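Local coordinates for protein trans-4-hydroxy-L-proline dehydratase (Clostridioides difficile 70-100-2010, PDB 6VXC) that catalyses the dehydration of trans-4-hydroxy-L-proline to (S)-1-pyrroline-5-carboxylate, a glycyl radical reaction in the anaerobic breakdown of hydroxyproline, at residues L206-D211 with N216-L221; V466-M471 with G656-D661; I523-N528 with R568-V573. One frame throughout, in Å; residues are numbered along the deposited sequence.

How the contacts relate
Contacts 2 and 3 share one small parallel sheet, whereas contact 1 stands apart at the surface. Strand 565-573, which contributes to contact 3, runs between the two strands of contact 2. The centres of contacts 2 and 3 are 6 Å apart, and a probable hydrogen bond joins them from Tyr569 N to Val466 O (2.8 Å). Contact 2 lies nearer the catalytic centre: the Leu467 side chain is about 4 Å from that of Glu456, the probable proton acceptor, and the Ile570 side chain of contact 3 is about 11 Å from it. Contact 1 belongs to a helical hairpin, its centre 31 Å from that of contact 2 and 33 Å from that of contact 3.

Contact 1 (L206-D211 with N216-L221); sequences LDFLND and NKKADL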
ATOM      1  N   LEU A 206      18.676  -9.625  30.954  1.00 17.84           N
ATOM      2  CA  LEU A 206      19.618  -8.625  30.462  1.00 22.91           C
ATOM      3  C   LEU A 206      20.876  -8.595  31.332  1.00 20.47           C
ATOM      4  O   LEU A 206      20.802  -8.593  32.563  1.00 22.10           O
ATOM      5  CB  LEU A 206      18.956  -7.246  30.455  1.00 18.61           C
ATOM      6  CG  LEU A 206      17.774  -7.091  29.496  1.00 18.82           C
ATOM      7  CD1 LEU A 206      17.206  -5.695  29.562  1.00 15.51           C
ATOM      8  CD2 LEU A 206      18.191  -7.447  28.071  1.00 14.19           C
ATOM      9  N   ASP A 207      22.028  -8.553  30.676  1.00 19.09           N
ATOM     10  CA  ASP A 207      23.346  -8.596  31.305  1.00 23.17           C
ATOM     11  C   ASP A 207      24.001  -7.222  31.164  1.00 17.93           C
ATOM     12  O   ASP A 207      24.650  -6.915  30.168  1.00 18.01           O
ATOM     13  CB  ASP A 207      24.188  -9.697  30.680  1.00 20.35           C
ATOM     14  CG  ASP A 207      25.614  -9.726  31.207  1.00 24.19           C
ATOM     15  OD1 ASP A 207      25.952  -8.938  32.106  1.00 25.13           O
ATOM     16  OD2 ASP A 207      26.398 -10.568  30.729  1.00 27.71           O
ATOM     17  N   PHE A 208      23.830  -6.393  32.175  1.00 19.76           N
ATOM     18  CA  PHE A 208      24.421  -5.065  32.121  1.00 21.91           C
ATOM     19  C   PHE A 208      25.924  -5.051  32.373  1.00 20.12           C
ATOM     20  O   PHE A 208      26.533  -3.981  32.296  1.00 26.34           O
ATOM     21  CB  PHE A 208      23.718  -4.154  33.113  1.00 19.42           C
ATOM     22  CG  PHE A 208      22.416  -3.625  32.611  1.00 20.68           C
ATOM     23  CD1 PHE A 208      21.242  -4.339  32.803  1.00 21.61           C
ATOM     24  CD2 PHE A 208      22.371  -2.426  31.934  1.00 16.67           C
ATOM     25  CE1 PHE A 208      20.038  -3.853  32.335  1.00 23.73           C
ATOM     26  CE2 PHE A 208      21.168  -1.925  31.463  1.00 23.49           C
ATOM     27  CZ  PHE A 208      19.997  -2.642  31.663  1.00 19.85           C
ATOM     28  N   LEU A 209      26.538  -6.190  32.672  1.00 18.71           N
ATOM     29  CA  LEU A 209      27.985  -6.236  32.829  1.00 19.74           C
ATOM     30  C   LEU A 209      28.686  -6.420  31.492  1.00 23.79           C
ATOM     31  O   LEU A 209      29.695  -5.761  31.217  1.00 22.93           O
ATOM     32  CB  LEU A 209      28.383  -7.374  33.766  1.00 19.77           C
ATOM     33  CG  LEU A 209      27.884  -7.339  35.204  1.00 19.24           C
ATOM     34  CD1 LEU A 209      28.428  -8.547  35.946  1.00 22.11           C
ATOM     35  CD2 LEU A 209      28.316  -6.064  35.892  1.00 18.82           C
ATOM     36  N   ASN A 210      28.173  -7.318  30.656  1.00 20.23           N
ATOM     37  CA  ASN A 210      28.847  -7.711  29.429  1.00 18.08           C
ATOM     38  C   ASN A 210      28.110  -7.336  28.153  1.00 19.60           C
ATOM     39  O   ASN A 210      28.741  -7.275  27.097  1.00 22.09           O
ATOM     40  CB  ASN A 210      29.100  -9.223  29.452  1.00 22.05           C
ATOM     41  CG  ASN A 210      29.906  -9.651  30.677  1.00 25.71           C
ATOM     42  OD1 ASN A 210      29.379 -10.285  31.606  1.00 27.37           O
ATOM     43  ND2 ASN A 210      31.194  -9.317  30.676  1.00 22.33           N
ATOM     44  N   ASP A 211      26.811  -7.078  28.209  1.00 20.17           N
ATOM     45  CA  ASP A 211      26.069  -6.650  27.028  1.00 20.19           C
ATOM     46  C   ASP A 211      26.004  -5.128  27.056  1.00 15.61           C
ATOM     47  O   ASP A 211      25.189  -4.541  27.764  1.00 16.53           O
ATOM     48  CB  ASP A 211      24.684  -7.296  26.978  1.00 18.53           C
ATOM     49  CG  ASP A 211      23.839  -6.787  25.815  1.00 19.61           C
ATOM     50  OD1 ASP A 211      24.365  -6.077  24.938  1.00 18.04           O
ATOM     51  OD2 ASP A 211      22.645  -7.135  25.765  1.00 24.99           O
ATOM     52  N   ASN A 216      19.659  -0.076  25.992  1.00 15.80           N
ATOM     53  CA  ASN A 216      18.738   0.140  24.880  1.00 17.88           C
ATOM     54  C   ASN A 216      17.705  -0.971  24.804  1.00 14.15           C
ATOM     55  O   ASN A 216      16.540  -0.722  24.496  1.00 15.61           O
ATOM     56  CB  ASN A 216      19.506   0.232  23.558  1.00 15.64           C
ATOM     57  CG  ASN A 216      20.486   1.393  23.531  1.00 22.35           C
ATOM     58  OD1 ASN A 216      20.221   2.470  24.060  1.00 19.27           O
ATOM     59  ND2 ASN A 216      21.629   1.168  22.915  1.00 23.63           N
ATOM     60  N   LYS A 217      18.120  -2.209  25.065  1.00 17.12           N
ATOM     61  CA  LYS A 217      17.167  -3.310  25.081  1.00 15.29           C
ATOM     62  C   LYS A 217      16.113  -3.105  26.158  1.00 16.37           C
ATOM     63  O   LYS A 217      14.916  -3.313  25.916  1.00 13.88           O
ATOM     64  CB  LYS A 217      17.894  -4.631  25.301  1.00 14.95           C
ATOM     65  CG  LYS A 217      18.943  -4.980  24.245  1.00 19.04           C
ATOM     66  CD  LYS A 217      18.997  -6.473  24.061  1.00 17.26           C
ATOM     67  CE  LYS A 217      20.384  -7.059  24.112  1.00 21.67           C
ATOM     68  NZ  LYS A 217      21.324  -6.654  23.057  1.00 20.63           N
ATOM     69  N   LYS A 218      16.543  -2.676  27.353  1.00 16.65           N
ATOM     70  CA  LYS A 218      15.618  -2.487  28.466  1.00 14.54           C
ATOM     71  C   LYS A 218      14.565  -1.435  28.150  1.00 14.53           C
ATOM     72  O   LYS A 218      13.380  -1.635  28.434  1.00 14.91           O
ATOM     73  CB  LYS A 218      16.388  -2.100  29.730  1.00 15.18           C
ATOM     74  CG  LYS A 218      15.541  -2.051  30.993  1.00 18.86           C
ATOM     75  CD  LYS A 218      16.321  -1.450  32.166  1.00 26.93           C
ATOM     76  CE  LYS A 218      15.491  -1.373  33.438  1.00 32.10           C
ATOM     77  NZ  LYS A 218      15.377  -2.721  34.062  1.00 41.49           N
ATOM     78  N   ALA A 219      14.984  -0.306  27.565  1.00 14.21           N
ATOM     79  CA  ALA A 219      14.046   0.759  27.222  1.00 14.23           C
ATOM     80  C   ALA A 219      12.992   0.264  26.229  1.00 16.04           C
ATOM     81  O   ALA A 219      11.793   0.519  26.404  1.00 15.87           O
ATOM     82  CB  ALA A 219      14.812   1.962  26.662  1.00 16.76           C
ATOM     83  N   ASP A 220      13.417  -0.465  25.191  1.00 15.54           N
ATOM     84  CA  ASP A 220      12.458  -1.001  24.218  1.00 12.59           C
ATOM     85  C   ASP A 220      11.551  -2.066  24.839  1.00 12.98           C
ATOM     86  O   ASP A 220      10.351  -2.081  24.583  1.00 16.29           O
ATOM     87  CB  ASP A 220      13.191  -1.601  23.011  1.00 13.76           C
ATOM     88  CG  ASP A 220      13.633  -0.556  21.980  1.00 18.23           C
ATOM     89  OD1 ASP A 220      13.171   0.605  22.042  1.00 20.34           O
ATOM     90  OD2 ASP A 220      14.446  -0.920  21.098  1.00 19.54           O
ATOM     91  N   LEU A 221      12.110  -2.969  25.650  1.00 16.33           N
ATOM     92  CA  LEU A 221      11.309  -4.028  26.268  1.00 15.84           C
ATOM     93  C   LEU A 221      10.326  -3.455  27.290  1.00 15.65           C
ATOM     94  O   LEU A 221       9.173  -3.892  27.363  1.00 14.89           O
ATOM     95  CB  LEU A 221      12.239  -5.056  26.921  1.00 11.79           C
ATOM     96  CG  LEU A 221      13.006  -5.925  25.921  1.00 16.18           C
ATOM     97  CD1 LEU A 221      14.229  -6.538  26.545  1.00 15.05           C
ATOM     98  CD2 LEU A 221      12.110  -7.031  25.351  1.00 13.64           C
TER
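Leu206 spreads its two methyl groups over the first part of helix 214-248, where they meet neighbouring residues. CD1 rests 3.7 Å from Lys218 CB, while CD2 reaches the other lysine at Lys217 CB (4.0 Å); the leucine crosses both side chains at a slant. CD1 also looks further down the helix, to CD1 of the buried Leu221 at 4.3 Å, so the leucine touches the buried row between the two helices. Beside it, Phe208 approaches Lys218 at about a right angle, with ring atom CZ 3.9 Å from CD of the lysine. That lysine can serve as an apolar surface because its chain is extended through three torsions, with CG anti to the backbone N (chi1 -173°), and bends only on the way to the ammonium group.

At the far end of the turn Asp211 and Lys217 come at each other from opposite directions and form a salt bridge, OD2 to NZ at 3.1 Å, whose geometry is doubtful because OD2 is modelled too close to Lys217 CE. Asp213 serves both: its backbone N is capped by Asp211 OD1, and its OD2 forms a second salt bridge with Lys217 NZ. Within the turn, Asp207 OD1 accepts from Leu209 N (2.9 Å) and Asn210 N (3.1 Å), both arriving from the same face of the carboxylate. The bond to Leu209 N closes an Asx turn; with the bond to Asn210 N and the main-chain bond from Asp211 N to Asp207 O it makes an Asx motif.

Together these interactions fold the connection between helix 192-205 and helix 214-248 back on the second helix. The two form an antiparallel hairpin, in which Lys217 packs on Arg202, Lys218 on Leu203, and Leu221 on Ile199 and Leu203.

Contact 2 (V466-M471 with G656-D661); sequences VLTGYM and GEYRVD
Strands 463-472 and 657-661 run in the same direction as the outer members of a three-stranded parallel sheet, so their backbones stay apart, the nearest CA atoms being those of Leu467 and Asp661 at 9.1 Å. Their side chains meet across the central strand, one pair on each face. On the face of Gln571, Leu467 brings CD1 to 3.8 Å from OD2 of Asp661, an apolar methyl lying against a carboxylate oxygen. With chi1 at 58° CG of the aspartate lies between the backbone N and the carbonyl carbon, which brings OD2 to the leucine, and the two side chains meet at an oblique angle.

On the face of Ile570 and helix 506-538, Thr468 and Tyr658 only just touch, CG2 to OH at 4.3 Å. Their polar atoms are bound elsewhere: Thr468 OG1 is hydrogen-bonded to Tyr569 O of the intervening strand, and the Tyr658 hydroxyl has a weak bond to Asn528 ND2. On either side of Tyr658 in the sequence, Glu657 and Arg659 pair with each other, OE2 to NH2 at 2.8 Å; the oxygen lies close to the guanidinium plane, but is met on its anti side, 34° out of the carboxylate plane.

Leu467 also faces the catalytic centre. Its side chain is about 4 Å from that of Glu456, about 7 Å from that of Cys454, the probable thiyl radical site, and about 4 Å from a bound glycerol, probably from the crystallisation liquor. Strand 565-573 fills the space between the two outer strands, and helices 506-538 and 630-647 pack against the sheet through Met471, Tyr658 and Val660.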
ATOM      1  N   VAL A 466      10.045  -1.445   4.005  1.00 15.49           N
ATOM      2  CA  VAL A 466       9.577  -0.064   4.007  1.00 12.86           C
ATOM      3  C   VAL A 466       9.721   0.519   2.601  1.00  9.84           C
ATOM      4  O   VAL A 466      10.800   0.474   2.004  1.00 10.54           O
ATOM      5  CB  VAL A 466      10.351   0.776   5.041  1.00 11.35           C
ATOM      6  CG1 VAL A 466       9.918   2.238   4.984  1.00  8.78           C
ATOM      7  CG2 VAL A 466      10.172   0.210   6.464  1.00 12.95           C
ATOM      8  N   LEU A 467       8.630   1.069   2.081  1.00 12.94           N
ATOM      9  CA  LEU A 467       8.664   1.851   0.852  1.00 12.08           C
ATOM     10  C   LEU A 467       9.048   3.281   1.212  1.00 10.80           C
ATOM     11  O   LEU A 467       8.515   3.836   2.179  1.00 12.96           O
ATOM     12  CB  LEU A 467       7.297   1.835   0.167  1.00 11.62           C
ATOM     13  CG  LEU A 467       6.998   0.691  -0.817  1.00 12.67           C
ATOM     14  CD1 LEU A 467       7.297  -0.650  -0.197  1.00 13.57           C
ATOM     15  CD2 LEU A 467       5.553   0.743  -1.278  1.00 14.71           C
ATOM     16  N   THR A 468       9.983   3.880   0.464  1.00 10.93           N
ATOM     17  CA  THR A 468      10.432   5.230   0.807  1.00 11.65           C
ATOM     18  C   THR A 468       9.947   6.313  -0.153  1.00 11.58           C
ATOM     19  O   THR A 468      10.060   7.497   0.185  1.00 14.74           O
ATOM     20  CB  THR A 468      11.975   5.302   0.917  1.00 12.15           C
ATOM     21  OG1 THR A 468      12.578   5.068  -0.356  1.00  9.92           O
ATOM     22  CG2 THR A 468      12.531   4.292   1.938  1.00  9.20           C
ATOM     23  N   GLY A 469       9.421   5.957  -1.317  1.00  9.31           N
ATOM     24  CA  GLY A 469       8.879   6.919  -2.255  1.00 10.18           C
ATOM     25  C   GLY A 469       9.078   6.468  -3.692  1.00 11.20           C
ATOM     26  O   GLY A 469       9.923   5.635  -3.999  1.00 11.29           O
ATOM     27  N   TYR A 470       8.286   7.064  -4.593  1.00 11.04           N
ATOM     28  CA  TYR A 470       8.351   6.788  -6.032  1.00  9.55           C
ATOM     29  C   TYR A 470       9.493   7.576  -6.682  1.00 10.66           C
ATOM     30  O   TYR A 470       9.849   8.665  -6.238  1.00 11.84           O
ATOM     31  CB  TYR A 470       7.023   7.158  -6.714  1.00 11.32           C
ATOM     32  CG  TYR A 470       5.845   6.453  -6.100  1.00 13.23           C
ATOM     33  CD1 TYR A 470       5.537   5.144  -6.443  1.00 13.03           C
ATOM     34  CD2 TYR A 470       5.077   7.080  -5.139  1.00 12.34           C
ATOM     35  CE1 TYR A 470       4.462   4.482  -5.842  1.00 12.20           C
ATOM     36  CE2 TYR A 470       4.012   6.435  -4.528  1.00 12.33           C
ATOM     37  CZ  TYR A 470       3.702   5.136  -4.885  1.00 12.31           C
ATOM     38  OH  TYR A 470       2.644   4.499  -4.278  1.00 12.01           O
ATOM     39  N   MET A 471      10.060   7.007  -7.747  1.00 10.90           N
ATOM     40  CA  MET A 471      11.163   7.604  -8.489  1.00 10.61           C
ATOM     41  C   MET A 471      10.707   7.828  -9.926  1.00 13.20           C
ATOM     42  O   MET A 471      10.288   6.882 -10.599  1.00 11.76           O
ATOM     43  CB  MET A 471      12.399   6.699  -8.450  1.00 10.95           C
ATOM     44  CG  MET A 471      13.658   7.293  -9.100  1.00 21.62           C
ATOM     45  SD  MET A 471      14.256   8.782  -8.306  1.00 70.11           S
ATOM     46  CE  MET A 471      14.504   8.229  -6.619  1.00 19.95           C
ATOM     47  N   GLY A 656      19.616  -3.676   7.185  1.00 16.13           N
ATOM     48  CA  GLY A 656      19.115  -4.350   6.014  1.00 13.06           C
ATOM     49  C   GLY A 656      19.750  -3.820   4.743  1.00 14.00           C
ATOM     50  O   GLY A 656      20.866  -3.289   4.750  1.00 12.22           O
ATOM     51  N   GLU A 657      19.032  -3.975   3.627  1.00 13.06           N
ATOM     52  CA  GLU A 657      19.518  -3.477   2.346  1.00 10.82           C
ATOM     53  C   GLU A 657      18.357  -2.943   1.514  1.00 13.19           C
ATOM     54  O   GLU A 657      17.187  -3.259   1.754  1.00 12.56           O
ATOM     55  CB  GLU A 657      20.254  -4.558   1.557  1.00 13.57           C
ATOM     56  CG  GLU A 657      19.328  -5.568   0.933  1.00 16.52           C
ATOM     57  CD  GLU A 657      20.037  -6.607   0.062  1.00 20.01           C
ATOM     58  OE1 GLU A 657      21.287  -6.560  -0.054  1.00 20.10           O
ATOM     59  OE2 GLU A 657      19.330  -7.480  -0.499  1.00 19.10           O
ATOM     60  N   TYR A 658      18.708  -2.133   0.517  1.00 11.42           N
ATOM     61  CA  TYR A 658      17.743  -1.607  -0.431  1.00 11.88           C
ATOM     62  C   TYR A 658      17.458  -2.627  -1.519  1.00 11.29           C
ATOM     63  O   TYR A 658      18.329  -3.420  -1.905  1.00 11.73           O
ATOM     64  CB  TYR A 658      18.241  -0.302  -1.068  1.00 11.70           C
ATOM     65  CG  TYR A 658      17.870   0.874  -0.233  1.00 13.22           C
ATOM     66  CD1 TYR A 658      18.670   1.263   0.836  1.00 11.75           C
ATOM     67  CD2 TYR A 658      16.691   1.566  -0.463  1.00 11.82           C
ATOM     68  CE1 TYR A 658      18.326   2.314   1.620  1.00 11.98           C
ATOM     69  CE2 TYR A 658      16.330   2.636   0.333  1.00 10.13           C
ATOM     70  CZ  TYR A 658      17.159   2.999   1.373  1.00 12.33           C
ATOM     71  OH  TYR A 658      16.812   4.046   2.173  1.00 15.24           O
ATOM     72  N   ARG A 659      16.212  -2.628  -1.978  1.00 12.61           N
ATOM     73  CA  ARG A 659      15.780  -3.436  -3.104  1.00  9.07           C
ATOM     74  C   ARG A 659      14.791  -2.617  -3.932  1.00 10.94           C
ATOM     75  O   ARG A 659      14.453  -1.484  -3.596  1.00 10.72           O
ATOM     76  CB  ARG A 659      15.179  -4.769  -2.633  1.00  9.81           C
ATOM     77  CG  ARG A 659      16.140  -5.620  -1.756  1.00 12.45           C
ATOM     78  CD  ARG A 659      15.605  -7.029  -1.483  1.00 11.11           C
ATOM     79  NE  ARG A 659      15.587  -7.812  -2.714  1.00 11.71           N
ATOM     80  CZ  ARG A 659      16.667  -8.324  -3.294  1.00 13.25           C
ATOM     81  NH1 ARG A 659      16.549  -9.022  -4.423  1.00 13.15           N
ATOM     82  NH2 ARG A 659      17.863  -8.162  -2.735  1.00 11.18           N
ATOM     83  N   VAL A 660      14.277  -3.218  -4.993  1.00  9.37           N
ATOM     84  CA  VAL A 660      13.576  -2.486  -6.033  1.00  9.93           C
ATOM     85  C   VAL A 660      12.192  -3.098  -6.225  1.00 11.74           C
ATOM     86  O   VAL A 660      12.029  -4.314  -6.101  1.00 12.61           O
ATOM     87  CB  VAL A 660      14.459  -2.531  -7.302  1.00 13.49           C
ATOM     88  CG1 VAL A 660      13.744  -2.983  -8.508  1.00 16.21           C
ATOM     89  CG2 VAL A 660      15.258  -1.202  -7.471  1.00 11.83           C
ATOM     90  N   ASP A 661      11.186  -2.246  -6.457  1.00 13.95           N
ATOM     91  CA  ASP A 661       9.864  -2.678  -6.912  1.00 12.99           C
ATOM     92  C   ASP A 661       9.318  -1.646  -7.905  1.00 13.71           C
ATOM     93  O   ASP A 661       9.897  -0.573  -8.094  1.00 15.29           O
ATOM     94  CB  ASP A 661       8.893  -2.932  -5.725  1.00 10.29           C
ATOM     95  CG  ASP A 661       8.693  -1.720  -4.820  1.00 13.62           C
ATOM     96  OD1 ASP A 661       8.978  -0.600  -5.272  1.00 17.19           O
ATOM     97  OD2 ASP A 661       8.226  -1.883  -3.647  1.00 14.25           O
TER

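Contact 3 (I523-N528 with R568-V573); sequences IKIEGN and RYIQGV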
ATOM      1  N   ILE A 523      20.940  11.085  -4.096  1.00 13.38           N
ATOM      2  CA  ILE A 523      20.216  12.131  -3.371  1.00 10.56           C
ATOM      3  C   ILE A 523      19.108  11.525  -2.519  1.00 12.08           C
ATOM      4  O   ILE A 523      18.930  11.888  -1.350  1.00 15.15           O
ATOM      5  CB  ILE A 523      19.645  13.172  -4.349  1.00 10.77           C
ATOM      6  CG1 ILE A 523      20.754  14.022  -4.947  1.00 14.61           C
ATOM      7  CG2 ILE A 523      18.591  14.053  -3.659  1.00 11.90           C
ATOM      8  CD1 ILE A 523      20.214  15.006  -5.970  1.00 20.85           C
ATOM      9  N   LYS A 524      18.307  10.638  -3.122  1.00 13.03           N
ATOM     10  CA  LYS A 524      17.177  10.028  -2.423  1.00 12.19           C
ATOM     11  C   LYS A 524      17.645   9.196  -1.234  1.00 11.15           C
ATOM     12  O   LYS A 524      17.056   9.251  -0.154  1.00 13.62           O
ATOM     13  CB  LYS A 524      16.369   9.170  -3.399  1.00 12.79           C
ATOM     14  CG  LYS A 524      15.239   8.349  -2.775  1.00 14.04           C
ATOM     15  CD  LYS A 524      14.172   9.231  -2.143  1.00 11.71           C
ATOM     16  CE  LYS A 524      12.963   8.399  -1.713  1.00 12.21           C
ATOM     17  NZ  LYS A 524      12.062   9.139  -0.793  1.00 11.23           N
ATOM     18  N   ILE A 525      18.686   8.394  -1.431  1.00 12.02           N
ATOM     19  CA  ILE A 525      19.165   7.493  -0.389  1.00 12.56           C
ATOM     20  C   ILE A 525      19.714   8.280   0.797  1.00 12.59           C
ATOM     21  O   ILE A 525      19.477   7.927   1.954  1.00 12.48           O
ATOM     22  CB  ILE A 525      20.230   6.540  -0.971  1.00 14.97           C
ATOM     23  CG1 ILE A 525      19.655   5.648  -2.083  1.00 15.48           C
ATOM     24  CG2 ILE A 525      20.847   5.688   0.124  1.00 16.31           C
ATOM     25  CD1 ILE A 525      18.970   4.409  -1.605  1.00 15.55           C
ATOM     26  N   GLU A 526      20.445   9.363   0.534  1.00 13.06           N
ATOM     27  CA  GLU A 526      20.966  10.179   1.630  1.00 14.06           C
ATOM     28  C   GLU A 526      19.839  10.747   2.483  1.00 12.75           C
ATOM     29  O   GLU A 526      19.890  10.680   3.712  1.00 14.10           O
ATOM     30  CB  GLU A 526      21.857  11.298   1.088  1.00 14.11           C
ATOM     31  CG  GLU A 526      22.232  12.313   2.152  1.00 19.64           C
ATOM     32  CD  GLU A 526      23.322  13.293   1.706  1.00 26.61           C
ATOM     33  OE1 GLU A 526      23.599  13.385   0.492  1.00 29.56           O
ATOM     34  OE2 GLU A 526      23.865  14.000   2.581  1.00 29.82           O
ATOM     35  N   GLY A 527      18.805  11.295   1.846  1.00 13.44           N
ATOM     36  CA  GLY A 527      17.633  11.713   2.595  1.00 12.92           C
ATOM     37  C   GLY A 527      16.961  10.554   3.314  1.00 12.51           C
ATOM     38  O   GLY A 527      16.584  10.671   4.479  1.00 12.89           O
ATOM     39  N   ASN A 528      16.819   9.414   2.634  1.00 12.67           N
ATOM     40  CA  ASN A 528      16.239   8.229   3.272  1.00 11.78           C
ATOM     41  C   ASN A 528      16.975   7.863   4.558  1.00 11.53           C
ATOM     42  O   ASN A 528      16.347   7.498   5.555  1.00 12.68           O
ATOM     43  CB  ASN A 528      16.291   7.037   2.320  1.00 11.25           C
ATOM     44  CG  ASN A 528      15.206   7.062   1.262  1.00 10.51           C
ATOM     45  OD1 ASN A 528      14.365   7.963   1.219  1.00 11.96           O
ATOM     46  ND2 ASN A 528      15.258   6.082   0.356  1.00 10.71           N
ATOM     47  N   ARG A 568      14.334  -2.052   2.437  1.00 12.22           N
ATOM     48  CA  ARG A 568      13.776  -0.763   2.058  1.00 10.54           C
ATOM     49  C   ARG A 568      13.701  -0.705   0.540  1.00 10.76           C
ATOM     50  O   ARG A 568      14.567  -1.245  -0.153  1.00 10.91           O
ATOM     51  CB  ARG A 568      14.634   0.409   2.574  1.00 11.55           C
ATOM     52  CG  ARG A 568      14.127   1.012   3.881  1.00 16.05           C
ATOM     53  CD  ARG A 568      15.066   2.048   4.491  1.00 12.29           C
ATOM     54  NE  ARG A 568      14.310   3.165   5.046  1.00 12.26           N
ATOM     55  CZ  ARG A 568      13.536   3.077   6.126  1.00 10.99           C
ATOM     56  NH1 ARG A 568      13.405   1.920   6.757  1.00 12.97           N
ATOM     57  NH2 ARG A 568      12.897   4.142   6.570  1.00 10.98           N
ATOM     58  N   TYR A 569      12.677  -0.020   0.030  1.00  9.69           N
ATOM     59  CA  TYR A 569      12.393   0.017  -1.392  1.00 10.14           C
ATOM     60  C   TYR A 569      12.299   1.456  -1.890  1.00 10.36           C
ATOM     61  O   TYR A 569      11.866   2.359  -1.173  1.00 12.41           O
ATOM     62  CB  TYR A 569      11.074  -0.736  -1.712  1.00  9.79           C
ATOM     63  CG  TYR A 569      11.179  -2.238  -1.541  1.00 11.75           C
ATOM     64  CD1 TYR A 569      11.014  -2.845  -0.295  1.00 12.47           C
ATOM     65  CD2 TYR A 569      11.504  -3.051  -2.621  1.00 10.39           C
ATOM     66  CE1 TYR A 569      11.128  -4.229  -0.148  1.00 12.74           C
ATOM     67  CE2 TYR A 569      11.618  -4.410  -2.478  1.00 10.31           C
ATOM     68  CZ  TYR A 569      11.435  -4.994  -1.248  1.00 11.71           C
ATOM     69  OH  TYR A 569      11.562  -6.355  -1.130  1.00 13.91           O
ATOM     70  N   ILE A 570      12.708   1.651  -3.136  1.00 11.14           N
ATOM     71  CA  ILE A 570      12.357   2.824  -3.930  1.00 10.63           C
ATOM     72  C   ILE A 570      11.527   2.328  -5.110  1.00 10.01           C
ATOM     73  O   ILE A 570      11.921   1.378  -5.786  1.00 13.32           O
ATOM     74  CB  ILE A 570      13.604   3.602  -4.393  1.00  8.82           C
ATOM     75  CG1 ILE A 570      14.434   4.077  -3.189  1.00  8.00           C
ATOM     76  CG2 ILE A 570      13.208   4.790  -5.280  1.00 11.26           C
ATOM     77  CD1 ILE A 570      15.736   4.701  -3.581  1.00  9.49           C
ATOM     78  N   GLN A 571      10.355   2.921  -5.307  1.00 12.09           N
ATOM     79  CA  GLN A 571       9.383   2.419  -6.271  1.00 10.22           C
ATOM     80  C   GLN A 571       9.594   3.044  -7.652  1.00 11.49           C
ATOM     81  O   GLN A 571       9.398   4.246  -7.834  1.00 11.64           O
ATOM     82  CB  GLN A 571       7.966   2.677  -5.760  1.00 11.12           C
ATOM     83  CG  GLN A 571       7.650   2.203  -4.310  1.00 11.26           C
ATOM     84  CD  GLN A 571       7.787   3.256  -3.219  1.00 10.57           C
ATOM     85  OE1 GLN A 571       8.780   3.287  -2.494  1.00 12.93           O
ATOM     86  NE2 GLN A 571       6.810   4.139  -3.118  1.00 11.10           N
ATOM     87  N   GLY A 572       9.940   2.216  -8.636  1.00 11.00           N
ATOM     88  CA  GLY A 572      10.202   2.731  -9.980  1.00 14.22           C
ATOM     89  C   GLY A 572       8.909   2.976 -10.744  1.00 12.94           C
ATOM     90  O   GLY A 572       8.055   2.094 -10.839  1.00 12.55           O
ATOM     91  N   VAL A 573       8.760   4.183 -11.289  1.00 12.82           N
ATOM     92  CA  VAL A 573       7.561   4.552 -12.025  1.00 12.52           C
ATOM     93  C   VAL A 573       7.941   4.872 -13.464  1.00 13.96           C
ATOM     94  O   VAL A 573       8.929   5.573 -13.719  1.00 11.21           O
ATOM     95  CB  VAL A 573       6.827   5.752 -11.390  1.00 10.07           C
ATOM     96  CG1 VAL A 573       5.601   6.129 -12.225  1.00  9.10           C
ATOM     97  CG2 VAL A 573       6.407   5.435  -9.982  1.00 12.02           C
TER
HETATM   98  O   HOH W   1      13.831   6.108   4.854  1.00 11.31           O
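Ile570 is the tight point where strand 568-573 meets helix 523-528. Its CD1 methyl sits 3.8 Å from Lys524 CG and equally close to CD1 of Ile525, while CG1 lies 4.2 Å from Asn528 ND2, which has weak hydrogen bonds to Thr468 OG1 and Tyr658 OH. With chi1 at -59° and chi2 at 173° the isoleucine reaches out straight, so its end enters the space between residues one helical turn apart. Lys524 slides past it in the opposite direction and contributes only its methylenes; its ammonium group continues to Glu171 in a salt bridge, to the backbone oxygens of Thr170 and Thr468, and weakly to Asn528 OD1 at 3.3 Å. Buried charge is thus held by several oxygens.

The parallel strands 463-472 and 565-573 are neighbours, and helix 506-538 lies in the long connection between them, a beta-alpha-beta crossover with further short helices and strands in it. Over the short segments the helix and strand axes come within 10.9 Å and make an angle of 143°, nearer antiparallel than perpendicular.

Toward Arg568 direct packing is replaced by one water between two buried residues. It donates to Asn528 O (3.0 Å) and accepts from Arg568 NH2 (2.8 Å), lying at the edge of the guanidinium and in its plane. Glu532 of helix 506-538 is a distant, weak ionic partner of the arginine.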